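RagB/SusD domain protein (Flavobacterium johnsoniae, PDB 5J5U) probably binds chitin or chitin-derived oligosaccharides as a SusD-like protein of a polysaccharide utilization locus that enables conversion of recalcitrant chitin. Local coordinates at residues 357-370 with 382-394. Residues are numbered along the deposited sequence; the frame is centred on the assembly and turned at random.
Sequences AADFYKKGVEAGIK and QASIDAYVNAKPL
L394 lays its CD1 methyl over one face of the Y361 ring, 3.7 Å from the ring centroid and 15° off the normal, a textbook CH-pi contact. The opposite face of that ring is met by V365 CG2 from its own helix, which leaves the tyrosine sandwiched between two aliphatic groups. The other branch of the leucine, CD2, reaches A357 CB at 3.6 Å, while a water accepts from L394 N and donates weakly to A358 O, tying the loop after the second helix to the start of the first. In the middle of the interface, V389 sets its CG1 3.6 Å from CG in the aliphatic chain of K362. Helices 357-371 and 382-391 are consecutive and roughly antiparallel, their axes 10.1 Å apart at 143°, within the helix-rich SusD-like fold, and helix 399-410 also touches Y361, V365 and L394. Toward the K370 end, I385 rests CG2 on the CB and CG of E366 and CD1 against K370 CE at 3.7 Å; its side chain and that of I369 slide past each other in opposite directions, CG1 of I385 meeting CG2 of I369. Polar groups close this end. The chain of K370, extended beyond CG, carries NZ across to Q382 OE1 at 2.7 Å, tilted 19° from the carbonyl plane, and NZ also meets E366 OE2 in a salt bridge; Q382 NE2 adds a weak bond to that same carboxylate oxygen. With an alanine here in place of K370, E366 would probably lose its cationic mate close to the like-charged D386, and Q382 OE1 its donor.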
loop_
_atom_site.group_PDB
_atom_site.type_symbol
_atom_site.label_atom_id
_atom_site.label_comp_id
_atom_site.label_asym_id
_atom_site.label_seq_id
_atom_site.Cartn_x
_atom_site.Cartn_y
_atom_site.Cartn_z
ATOM N N ALA A 357 -14.384 -8.689 -17.022
ATOM C CA ALA A 357 -13.414 -8.824 -15.939
ATOM C C ALA A 357 -12.038 -9.221 -16.487
ATOM O O ALA A 357 -11.018 -8.668 -16.080
ATOM C CB ALA A 357 -13.910 -9.843 -14.909
ATOM N N ALA A 358 -12.036 -10.143 -17.448
ATOM C CA ALA A 358 -10.815 -10.679 -18.057
ATOM C C ALA A 358 -9.973 -9.598 -18.732
ATOM O O ALA A 358 -8.734 -9.616 -18.641
ATOM C CB ALA A 358 -11.163 -11.777 -19.061
ATOM N N ASP A 359 -10.635 -8.645 -19.384
ATOM C CA ASP A 359 -9.922 -7.609 -20.117
ATOM C C ASP A 359 -9.299 -6.578 -19.166
ATOM O O ASP A 359 -8.135 -6.175 -19.325
ATOM C CB ASP A 359 -10.887 -6.915 -21.083
ATOM C CG ASP A 359 -11.226 -7.774 -22.298
ATOM O OD1 ASP A 359 -10.297 -8.223 -23.010
ATOM O OD2 ASP A 359 -12.430 -8.029 -22.522
ATOM N N PHE A 360 -10.066 -6.191 -18.151
ATOM C CA PHE A 360 -9.559 -5.353 -17.066
ATOM C C PHE A 360 -8.346 -6.006 -16.388
ATOM O O PHE A 360 -7.336 -5.365 -16.138
ATOM C CB PHE A 360 -10.652 -5.113 -16.022
ATOM C CG PHE A 360 -11.625 -4.017 -16.372
ATOM C CD1 PHE A 360 -11.173 -2.761 -16.757
ATOM C CD2 PHE A 360 -12.997 -4.235 -16.274
ATOM C CE1 PHE A 360 -12.063 -1.745 -17.054
ATOM C CE2 PHE A 360 -13.894 -3.228 -16.567
ATOM C CZ PHE A 360 -13.426 -1.979 -16.965
ATOM N N TYR A 361 -8.468 -7.299 -16.116
ATOM C CA TYR A 361 -7.406 -8.080 -15.503
ATOM C C TYR A 361 -6.130 -8.037 -16.341
ATOM O O TYR A 361 -5.032 -7.774 -15.813
ATOM C CB TYR A 361 -7.877 -9.515 -15.316
ATOM C CG TYR A 361 -6.874 -10.438 -14.672
ATOM C CD1 TYR A 361 -6.633 -10.390 -13.304
ATOM C CD2 TYR A 361 -6.203 -11.400 -15.425
ATOM C CE1 TYR A 361 -5.728 -11.254 -12.711
ATOM C CE2 TYR A 361 -5.302 -12.262 -14.848
ATOM C CZ TYR A 361 -5.062 -12.189 -13.494
ATOM O OH TYR A 361 -4.159 -13.065 -12.930
ATOM N N LYS A 362 -6.276 -8.296 -17.641
ATOM C CA LYS A 362 -5.135 -8.319 -18.547
ATOM C C LYS A 362 -4.439 -6.973 -18.555
ATOM O O LYS A 362 -3.203 -6.895 -18.442
ATOM C CB LYS A 362 -5.585 -8.685 -19.959
ATOM C CG LYS A 362 -6.009 -10.141 -20.116
ATOM C CD LYS A 362 -6.647 -10.402 -21.475
ATOM C CE LYS A 362 -6.889 -11.878 -21.694
ATOM N NZ LYS A 362 -7.346 -12.128 -23.089
ATOM N N LYS A 363 -5.237 -5.912 -18.653
ATOM C CA LYS A 363 -4.685 -4.560 -18.675
ATOM C C LYS A 363 -3.959 -4.253 -17.359
ATOM O O LYS A 363 -2.910 -3.591 -17.347
ATOM C CB LYS A 363 -5.797 -3.530 -18.916
ATOM C CG LYS A 363 -6.402 -3.566 -20.319
ATOM C CD LYS A 363 -7.632 -2.660 -20.435
ATOM C CE LYS A 363 -8.408 -2.938 -21.724
ATOM N NZ LYS A 363 -9.664 -2.137 -21.855
ATOM N N GLY A 364 -4.499 -4.771 -16.259
ATOM C CA GLY A 364 -3.874 -4.604 -14.956
ATOM C C GLY A 364 -2.511 -5.281 -14.858
ATOM O O GLY A 364 -1.543 -4.673 -14.398
ATOM N N VAL A 365 -2.435 -6.544 -15.277
ATOM C CA VAL A 365 -1.174 -7.277 -15.213
ATOM C C VAL A 365 -0.100 -6.625 -16.085
ATOM O O VAL A 365 1.069 -6.491 -15.671
ATOM C CB VAL A 365 -1.346 -8.746 -15.628
ATOM C CG1 VAL A 365 -0.001 -9.434 -15.616
ATOM C CG2 VAL A 365 -2.318 -9.461 -14.693
ATOM N N GLU A 366 -0.487 -6.213 -17.288
ATOM C CA GLU A 366 0.484 -5.552 -18.156
ATOM C C GLU A 366 0.956 -4.236 -17.535
ATOM O O GLU A 366 2.160 -3.913 -17.531
ATOM C CB GLU A 366 -0.113 -5.292 -19.545
ATOM C CG GLU A 366 0.690 -4.295 -20.377
ATOM C CD GLU A 366 0.402 -4.369 -21.868
ATOM O OE1 GLU A 366 -0.574 -5.043 -22.276
ATOM O OE2 GLU A 366 1.168 -3.747 -22.635
ATOM N N ALA A 367 0.011 -3.484 -16.979
ATOM C CA ALA A 367 0.356 -2.215 -16.349
ATOM C C ALA A 367 1.303 -2.397 -15.143
ATOM O O ALA A 367 2.184 -1.566 -14.891
ATOM C CB ALA A 367 -0.899 -1.498 -15.936
ATOM N N GLY A 368 1.134 -3.503 -14.425
ATOM C CA GLY A 368 1.970 -3.795 -13.268
ATOM C C GLY A 368 3.371 -4.217 -13.676
ATOM O O GLY A 368 4.358 -3.862 -13.019
ATOM N N ILE A 369 3.452 -4.983 -14.766
ATOM C CA ILE A 369 4.745 -5.396 -15.307
ATOM C C ILE A 369 5.519 -4.184 -15.803
ATOM O O ILE A 369 6.728 -4.081 -15.573
ATOM C CB ILE A 369 4.590 -6.423 -16.448
ATOM C CG1 ILE A 369 3.964 -7.708 -15.912
ATOM C CG2 ILE A 369 5.946 -6.757 -17.066
ATOM C CD1 ILE A 369 3.519 -8.658 -17.001
ATOM N N LYS A 370 4.825 -3.237 -16.428
ATOM C CA LYS A 370 5.515 -2.067 -16.969
ATOM C C LYS A 370 5.789 -0.979 -15.951
ATOM O O LYS A 370 6.659 -0.139 -16.187
ATOM C CB LYS A 370 4.736 -1.457 -18.150
ATOM C CG LYS A 370 4.866 -2.269 -19.447
ATOM C CD LYS A 370 4.045 -1.718 -20.619
ATOM C CE LYS A 370 4.304 -2.559 -21.881
ATOM N NZ LYS A 370 3.608 -2.050 -23.093
ATOM N N GLN A 382 7.602 -6.687 -25.088
ATOM C CA GLN A 382 6.156 -6.779 -25.271
ATOM C C GLN A 382 5.715 -8.209 -25.568
ATOM O O GLN A 382 4.632 -8.634 -25.160
ATOM C CB GLN A 382 5.696 -5.843 -26.396
ATOM C CG GLN A 382 4.189 -5.735 -26.504
ATOM C CD GLN A 382 3.542 -5.242 -25.224
ATOM O OE1 GLN A 382 4.029 -4.304 -24.595
ATOM N NE2 GLN A 382 2.456 -5.893 -24.817
ATOM N N ALA A 383 6.570 -8.962 -26.249
ATOM C CA ALA A 383 6.251 -10.343 -26.577
ATOM C C ALA A 383 6.129 -11.193 -25.311
ATOM O O ALA A 383 5.224 -12.022 -25.202
ATOM C CB ALA A 383 7.303 -10.921 -27.511
ATOM N N SER A 384 7.026 -10.983 -24.350
ATOM C CA SER A 384 6.974 -11.750 -23.105
ATOM C C SER A 384 5.714 -11.419 -22.298
ATOM O O SER A 384 5.072 -12.312 -21.732
ATOM C CB SER A 384 8.233 -11.500 -22.264
ATOM O OG SER A 384 8.342 -10.146 -21.852
ATOM N N ILE A 385 5.358 -10.136 -22.260
ATOM C CA ILE A 385 4.162 -9.679 -21.551
ATOM C C ILE A 385 2.914 -10.290 -22.157
ATOM O O ILE A 385 2.090 -10.886 -21.458
ATOM C CB ILE A 385 4.034 -8.137 -21.579
ATOM C CG1 ILE A 385 5.266 -7.481 -20.943
ATOM C CG2 ILE A 385 2.732 -7.693 -20.911
ATOM C CD1 ILE A 385 5.261 -5.961 -20.967
ATOM N N ASP A 386 2.795 -10.162 -23.475
ATOM C CA ASP A 386 1.640 -10.687 -24.188
ATOM C C ASP A 386 1.542 -12.201 -24.005
ATOM O O ASP A 386 0.453 -12.751 -23.795
ATOM C CB ASP A 386 1.730 -10.311 -25.670
ATOM C CG ASP A 386 1.771 -8.800 -25.886
ATOM O OD1 ASP A 386 1.276 -8.059 -25.009
ATOM O OD2 ASP A 386 2.316 -8.343 -26.916
ATOM N N ALA A 387 2.690 -12.867 -24.040
ATOM C CA ALA A 387 2.727 -14.317 -23.882
ATOM C C ALA A 387 2.240 -14.729 -22.492
ATOM O O ALA A 387 1.423 -15.648 -22.352
ATOM C CB ALA A 387 4.136 -14.845 -24.139
ATOM N N TYR A 388 2.737 -14.036 -21.469
ATOM C CA TYR A 388 2.361 -14.330 -20.082
ATOM C C TYR A 388 0.885 -14.091 -19.818
ATOM O O TYR A 388 0.200 -14.955 -19.271
ATOM C CB TYR A 388 3.206 -13.479 -19.133
ATOM C CG TYR A 388 2.806 -13.501 -17.668
ATOM C CD1 TYR A 388 2.941 -14.654 -16.896
ATOM C CD2 TYR A 388 2.344 -12.347 -17.044
ATOM C CE1 TYR A 388 2.602 -14.658 -15.557
ATOM C CE2 TYR A 388 2.008 -12.345 -15.700
ATOM C CZ TYR A 388 2.142 -13.495 -14.963
ATOM O OH TYR A 388 1.806 -13.474 -13.627
ATOM N N VAL A 389 0.408 -12.911 -20.209
ATOM C CA VAL A 389 -0.993 -12.523 -20.035
ATOM C C VAL A 389 -1.935 -13.509 -20.729
ATOM O O VAL A 389 -2.978 -13.890 -20.182
ATOM C CB VAL A 389 -1.238 -11.102 -20.571
ATOM C CG1 VAL A 389 -2.630 -10.987 -21.184
ATOM C CG2 VAL A 389 -1.041 -10.074 -19.460
ATOM N N ASN A 390 -1.561 -13.933 -21.935
ATOM C CA ASN A 390 -2.429 -14.823 -22.699
ATOM C C ASN A 390 -2.327 -16.288 -22.262
ATOM O O ASN A 390 -3.259 -17.060 -22.473
ATOM C CB ASN A 390 -2.123 -14.678 -24.195
ATOM C CG ASN A 390 -2.544 -13.316 -24.741
ATOM O OD1 ASN A 390 -3.499 -12.702 -24.254
ATOM N ND2 ASN A 390 -1.814 -12.829 -25.740
ATOM N N ALA A 391 -1.206 -16.665 -21.650
ATOM C CA ALA A 391 -1.029 -18.042 -21.171
ATOM C C ALA A 391 -1.709 -18.293 -19.828
ATOM O O ALA A 391 -2.013 -19.440 -19.486
ATOM C CB ALA A 391 0.443 -18.377 -21.063
ATOM N N LYS A 392 -1.964 -17.218 -19.084
ATOM C CA LYS A 392 -2.615 -17.324 -17.786
ATOM C C LYS A 392 -3.651 -16.217 -17.619
ATOM O O LYS A 392 -3.408 -15.228 -16.923
ATOM C CB LYS A 392 -1.572 -17.280 -16.655
ATOM C CG LYS A 392 -1.826 -18.330 -15.571
ATOM C CD LYS A 392 -0.748 -19.422 -15.563
ATOM C CE LYS A 392 -0.939 -20.421 -14.401
ATOM N NZ LYS A 392 0.185 -21.415 -14.296
ATOM N N PRO A 393 -4.826 -16.391 -18.252
ATOM C CA PRO A 393 -5.907 -15.402 -18.204
ATOM C C PRO A 393 -6.721 -15.559 -16.935
ATOM O O PRO A 393 -6.497 -16.519 -16.191
ATOM C CB PRO A 393 -6.749 -15.756 -19.423
ATOM C CG PRO A 393 -6.632 -17.264 -19.465
ATOM C CD PRO A 393 -5.225 -17.592 -19.015
ATOM N N LEU A 394 -7.649 -14.637 -16.698
ATOM C CA LEU A 394 -8.623 -14.809 -15.632
ATOM C C LEU A 394 -9.409 -16.113 -15.890
ATOM O O LEU A 394 -10.010 -16.286 -16.956
ATOM C CB LEU A 394 -9.558 -13.598 -15.564
ATOM C CG LEU A 394 -10.221 -13.309 -14.219
ATOM C CD1 LEU A 394 -9.171 -12.985 -13.166
ATOM C CD2 LEU A 394 -11.272 -12.211 -14.328
HETATM O O HOH W 1 -7.123 -12.487 -18.415
#